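Tryptophan halogenase (Shewanella frigidimarina, PDB 2PYX) probably acts as an FAD-dependent monooxygenase-type enzyme of the tryptophan halogenase family, many of whose members halogenate tryptophan or related aromatic compounds using reduced flavin, oxygen and halide. Local coordinates at residues 277-286 against 310-318; 109-117 against 137-148. All blocks are in the same frame, centred on the assembly; numbering follows the deposited sequence.

Interaction 1. Residues 277-286 against 310-318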
loop_
_atom_site.group_PDB
_atom_site.type_symbol
_atom_site.label_atom_id
_atom_site.label_comp_id
_atom_site.label_asym_id
_atom_site.label_seq_id
_atom_site.Cartn_x
_atom_site.Cartn_y
_atom_site.Cartn_z
ATOM N N THR A 277 -12.454 -5.625 -8.965
ATOM C CA THR A 277 -13.532 -5.749 -9.930
ATOM C C THR A 277 -14.661 -4.837 -9.468
ATOM O O THR A 277 -15.278 -5.049 -8.418
ATOM C CB THR A 277 -14.030 -7.228 -10.054
ATOM O OG1 THR A 277 -12.921 -8.078 -10.356
ATOM C CG2 THR A 277 -15.060 -7.330 -11.135
ATOM N N ALA A 278 -14.956 -3.844 -10.279
ATOM C CA ALA A 278 -15.975 -2.857 -9.969
ATOM C C ALA A 278 -17.354 -3.497 -9.929
ATOM O O ALA A 278 -17.637 -4.400 -10.722
ATOM C CB ALA A 278 -15.974 -1.704 -10.966
ATOM N N GLN A 279 -18.166 -2.995 -9.000
ATOM C CA GLN A 279 -19.531 -3.456 -8.741
ATOM C C GLN A 279 -20.461 -2.242 -8.792
ATOM O O GLN A 279 -19.972 -1.098 -8.968
ATOM C CB GLN A 279 -19.593 -4.161 -7.386
ATOM C CG GLN A 279 -18.602 -5.280 -7.190
ATOM C CD GLN A 279 -18.833 -6.442 -8.140
ATOM O OE1 GLN A 279 -19.998 -6.837 -8.380
ATOM N NE2 GLN A 279 -17.740 -6.998 -8.703
ATOM N N PRO A 280 -21.794 -2.441 -8.669
ATOM C CA PRO A 280 -22.691 -1.284 -8.741
ATOM C C PRO A 280 -22.434 -0.175 -7.718
ATOM O O PRO A 280 -22.720 0.986 -8.044
ATOM C CB PRO A 280 -24.081 -1.916 -8.581
ATOM C CG PRO A 280 -23.903 -3.294 -9.167
ATOM C CD PRO A 280 -22.545 -3.724 -8.685
ATOM N N ASN A 281 -21.943 -0.544 -6.536
ATOM C CA ASN A 281 -21.810 0.394 -5.437
ATOM C C ASN A 281 -20.459 0.354 -4.747
ATOM O O ASN A 281 -20.365 0.705 -3.566
ATOM C CB ASN A 281 -22.961 0.198 -4.439
ATOM C CG ASN A 281 -24.274 0.565 -5.046
ATOM O OD1 ASN A 281 -24.509 1.718 -5.342
ATOM N ND2 ASN A 281 -25.147 -0.419 -5.249
ATOM N N GLY A 282 -19.438 -0.066 -5.484
ATOM C CA GLY A 282 -18.099 -0.160 -4.944
ATOM C C GLY A 282 -17.262 -1.092 -5.803
ATOM O O GLY A 282 -17.412 -1.122 -7.016
ATOM N N TRP A 283 -16.383 -1.843 -5.178
ATOM C CA TRP A 283 -15.507 -2.756 -5.905
ATOM C C TRP A 283 -15.098 -3.875 -4.984
ATOM O O TRP A 283 -15.069 -3.727 -3.748
ATOM C CB TRP A 283 -14.290 -2.005 -6.472
ATOM C CG TRP A 283 -13.423 -1.364 -5.434
ATOM C CD1 TRP A 283 -13.593 -0.124 -4.824
ATOM C CD2 TRP A 283 -12.226 -1.916 -4.871
ATOM N NE1 TRP A 283 -12.582 0.080 -3.915
ATOM C CE2 TRP A 283 -11.724 -0.986 -3.936
ATOM C CE3 TRP A 283 -11.519 -3.104 -5.061
ATOM C CZ2 TRP A 283 -10.565 -1.228 -3.181
ATOM C CZ3 TRP A 283 -10.327 -3.317 -4.370
ATOM C CH2 TRP A 283 -9.863 -2.375 -3.431
ATOM N N ILE A 284 -14.758 -5.016 -5.601
ATOM C CA ILE A 284 -14.335 -6.194 -4.873
ATOM C C ILE A 284 -12.858 -6.509 -5.078
ATOM O O ILE A 284 -12.412 -6.574 -6.225
ATOM C CB ILE A 284 -15.186 -7.382 -5.293
ATOM C CG1 ILE A 284 -16.576 -7.199 -4.702
ATOM C CG2 ILE A 284 -14.611 -8.687 -4.812
ATOM C CD1 ILE A 284 -17.622 -8.254 -5.151
ATOM N N TRP A 285 -12.118 -6.616 -3.970
ATOM C CA TRP A 285 -10.701 -6.990 -4.017
ATOM C C TRP A 285 -10.585 -8.504 -3.990
ATOM O O TRP A 285 -11.476 -9.206 -3.484
ATOM C CB TRP A 285 -9.886 -6.386 -2.889
ATOM C CG TRP A 285 -9.969 -7.072 -1.564
ATOM C CD1 TRP A 285 -9.418 -8.272 -1.209
ATOM C CD2 TRP A 285 -10.573 -6.548 -0.378
ATOM N NE1 TRP A 285 -9.640 -8.521 0.129
ATOM C CE2 TRP A 285 -10.361 -7.473 0.652
ATOM C CE3 TRP A 285 -11.281 -5.366 -0.092
ATOM C CZ2 TRP A 285 -10.833 -7.254 1.951
ATOM C CZ3 TRP A 285 -11.758 -5.169 1.179
ATOM C CH2 TRP A 285 -11.540 -6.111 2.185
ATOM N N ASP A 286 -9.492 -9.002 -4.563
ATOM C CA ASP A 286 -9.284 -10.443 -4.632
ATOM C C ASP A 286 -7.768 -10.596 -4.575
ATOM O O ASP A 286 -7.080 -10.207 -5.516
ATOM C CB ASP A 286 -9.942 -11.010 -5.890
ATOM C CG ASP A 286 -9.944 -12.538 -5.925
ATOM O OD1 ASP A 286 -8.972 -13.152 -5.419
ATOM O OD2 ASP A 286 -10.902 -13.092 -6.529
ATOM N N GLN A 310 -24.107 -7.830 0.533
ATOM C CA GLN A 310 -23.737 -9.216 0.724
ATOM C C GLN A 310 -24.104 -10.055 -0.490
ATOM O O GLN A 310 -23.325 -10.915 -0.942
ATOM C CB GLN A 310 -24.360 -9.781 1.993
ATOM C CG GLN A 310 -23.920 -11.236 2.196
ATOM C CD GLN A 310 -24.469 -11.851 3.447
ATOM O OE1 GLN A 310 -25.509 -12.517 3.414
ATOM N NE2 GLN A 310 -23.787 -11.638 4.555
ATOM N N LYS A 311 -25.275 -9.800 -1.051
ATOM C CA LYS A 311 -25.696 -10.521 -2.260
ATOM C C LYS A 311 -24.710 -10.322 -3.406
ATOM O O LYS A 311 -24.321 -11.261 -4.087
ATOM C CB LYS A 311 -27.108 -10.142 -2.693
ATOM C CG LYS A 311 -27.646 -10.925 -3.906
ATOM C CD LYS A 311 -27.726 -12.424 -3.655
ATOM C CE LYS A 311 -28.448 -13.129 -4.818
ATOM N NZ LYS A 311 -28.456 -14.626 -4.668
ATOM N N THR A 312 -24.287 -9.084 -3.603
ATOM C CA THR A 312 -23.277 -8.770 -4.572
ATOM C C THR A 312 -21.984 -9.533 -4.319
ATOM O O THR A 312 -21.391 -10.060 -5.262
ATOM C CB THR A 312 -23.045 -7.218 -4.572
ATOM O OG1 THR A 312 -24.282 -6.575 -4.894
ATOM C CG2 THR A 312 -22.008 -6.813 -5.588
ATOM N N LEU A 313 -21.535 -9.594 -3.069
ATOM C CA LEU A 313 -20.296 -10.345 -2.757
ATOM C C LEU A 313 -20.491 -11.808 -3.141
ATOM O O LEU A 313 -19.620 -12.454 -3.763
ATOM C CB LEU A 313 -19.932 -10.267 -1.274
ATOM C CG LEU A 313 -18.708 -11.064 -0.806
ATOM C CD1 LEU A 313 -17.456 -10.710 -1.609
ATOM C CD2 LEU A 313 -18.503 -10.938 0.657
ATOM N N PHE A 314 -21.634 -12.338 -2.741
ATOM C CA PHE A 314 -21.867 -13.776 -2.967
ATOM C C PHE A 314 -21.985 -14.081 -4.456
ATOM O O PHE A 314 -21.550 -15.153 -4.894
ATOM C CB PHE A 314 -23.100 -14.269 -2.188
ATOM C CG PHE A 314 -22.909 -14.363 -0.706
ATOM C CD1 PHE A 314 -21.680 -14.117 -0.098
ATOM C CD2 PHE A 314 -23.971 -14.715 0.120
ATOM C CE1 PHE A 314 -21.521 -14.209 1.276
ATOM C CE2 PHE A 314 -23.801 -14.822 1.487
ATOM C CZ PHE A 314 -22.584 -14.584 2.068
ATOM N N ASN A 315 -22.578 -13.187 -5.231
ATOM C CA ASN A 315 -22.618 -13.319 -6.680
ATOM C C ASN A 315 -21.217 -13.403 -7.257
ATOM O O ASN A 315 -20.927 -14.219 -8.132
ATOM C CB ASN A 315 -23.411 -12.207 -7.345
ATOM C CG ASN A 315 -24.903 -12.287 -7.073
ATOM O OD1 ASN A 315 -25.410 -13.317 -6.629
ATOM N ND2 ASN A 315 -25.610 -11.184 -7.326
ATOM N N TYR A 316 -20.318 -12.535 -6.787
ATOM C CA TYR A 316 -18.933 -12.552 -7.277
ATOM C C TYR A 316 -18.263 -13.887 -6.976
ATOM O O TYR A 316 -17.456 -14.382 -7.788
ATOM C CB TYR A 316 -18.143 -11.386 -6.633
ATOM C CG TYR A 316 -16.653 -11.397 -6.917
ATOM C CD1 TYR A 316 -16.117 -10.731 -8.013
ATOM C CD2 TYR A 316 -15.780 -12.078 -6.083
ATOM C CE1 TYR A 316 -14.757 -10.740 -8.253
ATOM C CE2 TYR A 316 -14.394 -12.093 -6.331
ATOM C CZ TYR A 316 -13.916 -11.443 -7.439
ATOM O OH TYR A 316 -12.555 -11.428 -7.728
ATOM N N LEU A 317 -18.562 -14.444 -5.802
ATOM C CA LEU A 317 -17.999 -15.737 -5.375
ATOM C C LEU A 317 -18.652 -16.910 -6.098
ATOM O O LEU A 317 -18.100 -18.002 -6.081
ATOM C CB LEU A 317 -18.153 -15.932 -3.869
ATOM C CG LEU A 317 -17.402 -14.942 -2.944
ATOM C CD1 LEU A 317 -17.821 -15.108 -1.481
ATOM C CD2 LEU A 317 -15.889 -15.049 -3.105
ATOM N N GLY A 318 -19.812 -16.688 -6.704
ATOM C CA GLY A 318 -20.510 -17.747 -7.433
ATOM C C GLY A 318 -21.229 -18.705 -6.502
ATOM O O GLY A 318 -21.370 -19.895 -6.825
HETATM O O HOH W 1 -11.689 -8.738 -8.077
HETATM O O HOH W 2 -21.106 -9.313 -7.867
#
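Thr277 meets the rim of the Tyr316 ring where a beta hairpin, strands 274-279 and 282-288 joined by a type I turn from Gln279 to Gly282, packs one face against helix 306-317. The axis of strand 282-286 lies 10.1 Å from that of helix 310-317. Thr277 OG1 sits near the ring plane at the CE1 side, and a water binds it together with Ile284 O and Tyr316 OH, donating to the latter two. Two residues on, the Gln279 chain bends at chi2 (-64°), which folds its amide back so that NE2 gives a hydrogen bond to Thr277 O from above the carbonyl plane, on the opposite face from Ile284 N. The amide plane stands nearly perpendicular to the Tyr316 ring, with NE2 and OE1 both engaged: OE1 faces the helix, 3.4 Å from Thr312 CG2. A second water donates to both Gln279 OE1 and Thr312 O, tying the hairpin to the helix backbone. Pro280 CD makes a looser contact with the same threonine methyl.

Ile284 is the apolar centre of the contact. Its CG2 lies over the middle of the Tyr316 ring, 3.7 Å from the centroid, a CH-pi contact. The other branch reaches further toward the helix: CD1 rests 3.5 Å from Tyr316 CB and also touches Leu313, whose own flank packs on Leu257 of strand 255-262. At the far end of the ring stands Asp286, its OD2 at the ring edge and in the ring plane. The carboxylate is inclined 67° to the ring, and Tyr316 OH donates to the anti lone pair of Asp286 OD2 at 2.6 Å.

Interaction 2. Residues 109-117 against 137-148; sequences YLHPFSLPH and FAEAVCSQQVLT
Gln144 OE1 reaches across to the loop that follows strand 108-112, where it accepts the backbone N-H of Ser114 at 2.9 Å. The bond is fairly straight (158° at the hydrogen), with its donor tilted from the carbonyl plane. Ser114 OG lies 3.1 Å from the same oxygen, at best a weak bond, and a water links this hydroxyl to Ser143 N. Beyond CG the Gln144 chain is fully extended (chi2 180°), which carries the amide past Pro112; Pro112 CB comes within 3.1 Å of Gln144 OE1. The amide's other end, NE2, bonds to Asn167 O and Gln90 OE1, so both ends of this buried group are held.

Along the strand, Leu110 lies against helix 144-149. Its CD2 touches Thr148 OG1 at 3.6 Å, a hydroxyl which itself donates a hydrogen bond to Gln144 O, while its CB faces Gln145 OE1, an oxygen bonded to Arg93 of strand 87-95. At the far end of the loop, His117 N donates to Val141 O at 2.7 Å, in the carbonyl plane, and the Pro116 ring lies side by side with Val141, its CB 4.0 Å from Val141 CG2.

Val141 CG2 also sits over the rim of the Phe137 ring. The whole is the loop after strand 108-112 laid across two short helices, next to the probable substrate region, consistent with the tryptophan halogenase family: Phe113 touches Lys89, the predicted active-site lysine, and His111 is bonded to Glu361, predicted to bind tryptophan.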
loop_
_atom_site.group_PDB
_atom_site.type_symbol
_atom_site.label_atom_id
_atom_site.label_comp_id
_atom_site.label_asym_id
_atom_site.label_seq_id
_atom_site.Cartn_x
_atom_site.Cartn_y
_atom_site.Cartn_z
ATOM N N TYR A 109 -7.790 -3.510 -17.291
ATOM C CA TYR A 109 -6.474 -2.924 -17.527
ATOM C C TYR A 109 -5.571 -3.171 -16.315
ATOM O O TYR A 109 -6.044 -3.478 -15.221
ATOM C CB TYR A 109 -6.585 -1.435 -17.855
ATOM C CG TYR A 109 -6.763 -0.563 -16.635
ATOM C CD1 TYR A 109 -5.671 -0.082 -15.932
ATOM C CD2 TYR A 109 -8.029 -0.262 -16.132
ATOM C CE1 TYR A 109 -5.827 0.730 -14.819
ATOM C CE2 TYR A 109 -8.201 0.530 -14.982
ATOM C CZ TYR A 109 -7.083 1.007 -14.316
ATOM O OH TYR A 109 -7.252 1.791 -13.178
ATOM N N LEU A 110 -4.265 -3.047 -16.548
ATOM C CA LEU A 110 -3.261 -3.256 -15.514
ATOM C C LEU A 110 -2.587 -1.969 -15.085
ATOM O O LEU A 110 -2.240 -1.142 -15.924
ATOM C CB LEU A 110 -2.155 -4.223 -15.994
ATOM C CG LEU A 110 -1.147 -4.626 -14.905
ATOM C CD1 LEU A 110 -1.743 -5.407 -13.729
ATOM C CD2 LEU A 110 0.024 -5.383 -15.549
ATOM N N HIS A 111 -2.422 -1.824 -13.769
ATOM C CA HIS A 111 -1.543 -0.840 -13.182
ATOM C C HIS A 111 -0.368 -1.631 -12.646
ATOM O O HIS A 111 -0.435 -2.179 -11.555
ATOM C CB HIS A 111 -2.243 -0.002 -12.091
ATOM C CG HIS A 111 -1.319 0.909 -11.338
ATOM N ND1 HIS A 111 -1.661 1.485 -10.133
ATOM C CD2 HIS A 111 -0.042 1.291 -11.583
ATOM C CE1 HIS A 111 -0.651 2.213 -9.692
ATOM N NE2 HIS A 111 0.350 2.101 -10.545
ATOM N N PRO A 112 0.715 -1.726 -13.454
ATOM C CA PRO A 112 1.855 -2.557 -13.059
ATOM C C PRO A 112 2.773 -1.825 -12.084
ATOM O O PRO A 112 2.759 -0.586 -12.033
ATOM C CB PRO A 112 2.593 -2.782 -14.361
ATOM C CG PRO A 112 2.257 -1.705 -15.190
ATOM C CD PRO A 112 0.947 -1.079 -14.749
ATOM N N PHE A 113 3.575 -2.570 -11.322
ATOM C CA PHE A 113 4.631 -1.978 -10.512
ATOM C C PHE A 113 5.874 -1.549 -11.338
ATOM O O PHE A 113 6.605 -0.611 -10.933
ATOM C CB PHE A 113 5.071 -2.896 -9.367
ATOM C CG PHE A 113 4.099 -2.982 -8.224
ATOM C CD1 PHE A 113 3.369 -1.862 -7.835
ATOM C CD2 PHE A 113 3.996 -4.145 -7.471
ATOM C CE1 PHE A 113 2.495 -1.945 -6.774
ATOM C CE2 PHE A 113 3.139 -4.242 -6.402
ATOM C CZ PHE A 113 2.402 -3.098 -6.044
ATOM N N SER A 114 6.113 -2.186 -12.486
ATOM C CA SER A 114 7.248 -1.824 -13.324
ATOM C C SER A 114 7.049 -0.435 -13.902
ATOM O O SER A 114 5.947 -0.098 -14.369
ATOM C CB SER A 114 7.377 -2.764 -14.507
ATOM O OG SER A 114 7.967 -3.993 -14.185
ATOM N N LEU A 115 8.093 0.387 -13.916
ATOM C CA LEU A 115 8.024 1.675 -14.612
ATOM C C LEU A 115 8.115 1.486 -16.121
ATOM O O LEU A 115 8.697 0.497 -16.602
ATOM C CB LEU A 115 9.121 2.629 -14.143
ATOM C CG LEU A 115 9.089 2.976 -12.653
ATOM C CD1 LEU A 115 10.307 3.796 -12.310
ATOM C CD2 LEU A 115 7.839 3.738 -12.304
ATOM N N PRO A 116 7.582 2.446 -16.880
ATOM C CA PRO A 116 7.641 2.379 -18.328
ATOM C C PRO A 116 9.055 2.188 -18.826
ATOM O O PRO A 116 9.971 2.792 -18.302
ATOM C CB PRO A 116 7.093 3.736 -18.740
ATOM C CG PRO A 116 6.050 4.022 -17.677
ATOM C CD PRO A 116 6.770 3.610 -16.435
ATOM N N HIS A 117 9.207 1.347 -19.828
ATOM C CA HIS A 117 10.538 1.040 -20.349
ATOM C C HIS A 117 11.253 2.284 -20.832
ATOM O O HIS A 117 10.645 3.162 -21.440
ATOM C CB HIS A 117 10.430 0.062 -21.478
ATOM C CG HIS A 117 11.750 -0.483 -21.914
ATOM N ND1 HIS A 117 12.400 -1.481 -21.222
ATOM C CD2 HIS A 117 12.502 -0.226 -23.008
ATOM C CE1 HIS A 117 13.529 -1.773 -21.846
ATOM N NE2 HIS A 117 13.605 -1.037 -22.939
ATOM N N PHE A 137 -1.542 1.230 -23.487
ATOM C CA PHE A 137 -0.386 1.854 -22.904
ATOM C C PHE A 137 0.490 0.828 -22.179
ATOM O O PHE A 137 1.692 0.762 -22.402
ATOM C CB PHE A 137 -0.848 2.971 -21.957
ATOM C CG PHE A 137 0.269 3.662 -21.225
ATOM C CD1 PHE A 137 1.298 4.312 -21.897
ATOM C CD2 PHE A 137 0.302 3.648 -19.843
ATOM C CE1 PHE A 137 2.323 4.943 -21.193
ATOM C CE2 PHE A 137 1.294 4.288 -19.138
ATOM C CZ PHE A 137 2.323 4.915 -19.800
ATOM N N ALA A 138 -0.094 0.014 -21.325
ATOM C CA ALA A 138 0.714 -0.920 -20.542
ATOM C C ALA A 138 1.433 -1.945 -21.423
ATOM O O ALA A 138 2.619 -2.215 -21.220
ATOM C CB ALA A 138 -0.102 -1.629 -19.499
ATOM N N GLU A 139 0.739 -2.470 -22.425
ATOM C CA GLU A 139 1.468 -3.370 -23.338
ATOM C C GLU A 139 2.614 -2.667 -24.070
ATOM O O GLU A 139 3.669 -3.288 -24.300
ATOM C CB GLU A 139 0.523 -4.003 -24.335
ATOM C CG GLU A 139 1.251 -5.064 -25.190
ATOM C CD GLU A 139 0.345 -5.853 -26.112
ATOM O OE1 GLU A 139 -0.878 -5.936 -25.867
ATOM O OE2 GLU A 139 0.876 -6.396 -27.105
ATOM N N ALA A 140 2.404 -1.403 -24.453
ATOM C CA ALA A 140 3.390 -0.667 -25.221
ATOM C C ALA A 140 4.656 -0.380 -24.432
ATOM O O ALA A 140 5.742 -0.300 -25.027
ATOM C CB ALA A 140 2.804 0.627 -25.751
ATOM N N VAL A 141 4.560 -0.202 -23.102
ATOM C CA VAL A 141 5.677 0.341 -22.326
ATOM C C VAL A 141 6.216 -0.578 -21.253
ATOM O O VAL A 141 7.209 -0.268 -20.621
ATOM C CB VAL A 141 5.359 1.711 -21.662
ATOM C CG1 VAL A 141 4.869 2.720 -22.678
ATOM C CG2 VAL A 141 4.348 1.544 -20.547
ATOM N N CYS A 142 5.570 -1.708 -21.010
ATOM C CA CYS A 142 6.100 -2.615 -20.010
ATOM C C CYS A 142 5.841 -4.041 -20.428
ATOM O O CYS A 142 5.139 -4.302 -21.395
ATOM C CB CYS A 142 5.538 -2.333 -18.596
ATOM S SG CYS A 142 3.859 -3.018 -18.269
ATOM N N SER A 143 6.515 -4.961 -19.752
ATOM C CA SER A 143 6.331 -6.385 -20.057
ATOM C C SER A 143 5.308 -7.034 -19.135
ATOM O O SER A 143 4.780 -8.099 -19.428
ATOM C CB SER A 143 7.670 -7.145 -19.988
ATOM O OG SER A 143 8.219 -7.108 -18.686
ATOM N N GLN A 144 4.976 -6.386 -18.018
ATOM C CA GLN A 144 4.119 -7.028 -17.015
ATOM C C GLN A 144 2.696 -7.270 -17.433
ATOM O O GLN A 144 2.023 -8.152 -16.900
ATOM C CB GLN A 144 4.108 -6.198 -15.723
ATOM C CG GLN A 144 5.242 -6.553 -14.856
ATOM C CD GLN A 144 5.319 -5.781 -13.547
ATOM O OE1 GLN A 144 4.991 -4.613 -13.511
ATOM N NE2 GLN A 144 5.837 -6.431 -12.493
ATOM N N GLN A 145 2.172 -6.476 -18.355
ATOM C CA GLN A 145 0.792 -6.702 -18.793
ATOM C C GLN A 145 0.685 -8.103 -19.370
ATOM O O GLN A 145 -0.100 -8.922 -18.890
ATOM C CB GLN A 145 0.312 -5.649 -19.792
ATOM C CG GLN A 145 -1.077 -5.856 -20.407
ATOM C CD GLN A 145 -2.199 -5.997 -19.359
ATOM O OE1 GLN A 145 -2.081 -6.765 -18.397
ATOM N NE2 GLN A 145 -3.274 -5.258 -19.544
ATOM N N VAL A 146 1.549 -8.391 -20.338
ATOM C CA VAL A 146 1.574 -9.693 -20.989
ATOM C C VAL A 146 1.953 -10.806 -20.004
ATOM O O VAL A 146 1.304 -11.842 -19.986
ATOM C CB VAL A 146 2.525 -9.672 -22.219
ATOM C CG1 VAL A 146 2.743 -11.076 -22.731
ATOM C CG2 VAL A 146 1.950 -8.767 -23.311
ATOM N N LEU A 147 2.969 -10.581 -19.169
ATOM C CA LEU A 147 3.463 -11.622 -18.294
ATOM C C LEU A 147 2.464 -11.982 -17.191
ATOM O O LEU A 147 2.270 -13.138 -16.862
ATOM C CB LEU A 147 4.817 -11.219 -17.717
ATOM C CG LEU A 147 5.897 -10.957 -18.785
ATOM C CD1 LEU A 147 7.147 -10.308 -18.220
ATOM C CD2 LEU A 147 6.284 -12.233 -19.492
ATOM N N THR A 148 1.811 -10.981 -16.616
ATOM C CA THR A 148 0.834 -11.240 -15.571
ATOM C C THR A 148 -0.428 -11.892 -16.149
ATOM O O THR A 148 -1.057 -12.698 -15.476
ATOM C CB THR A 148 0.507 -9.966 -14.746
ATOM O OG1 THR A 148 -0.013 -8.964 -15.609
ATOM C CG2 THR A 148 1.742 -9.461 -14.040
HETATM O O HOH W 3 7.953 -4.506 -17.228
#

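How the interactions relate
Interaction 2 comes wholly earlier in the chain than interaction 1; their centres lie 26 Å apart, with nearest atoms about 9 Å from each other, and they do not meet. Both draw on one branched mixed sheet. Strand 87-95 joins them, pairing antiparallel with strand 108-112 of interaction 2 and parallel with strand 274-279 of interaction 1. That same strand carries Lys89, the predicted active-site residue. The two contacts thus cover different parts of one sheet, interaction 2 directly beside this lysine and interaction 1 further off, the side chain of its Asp286 being about 11 Å from that of Lys89.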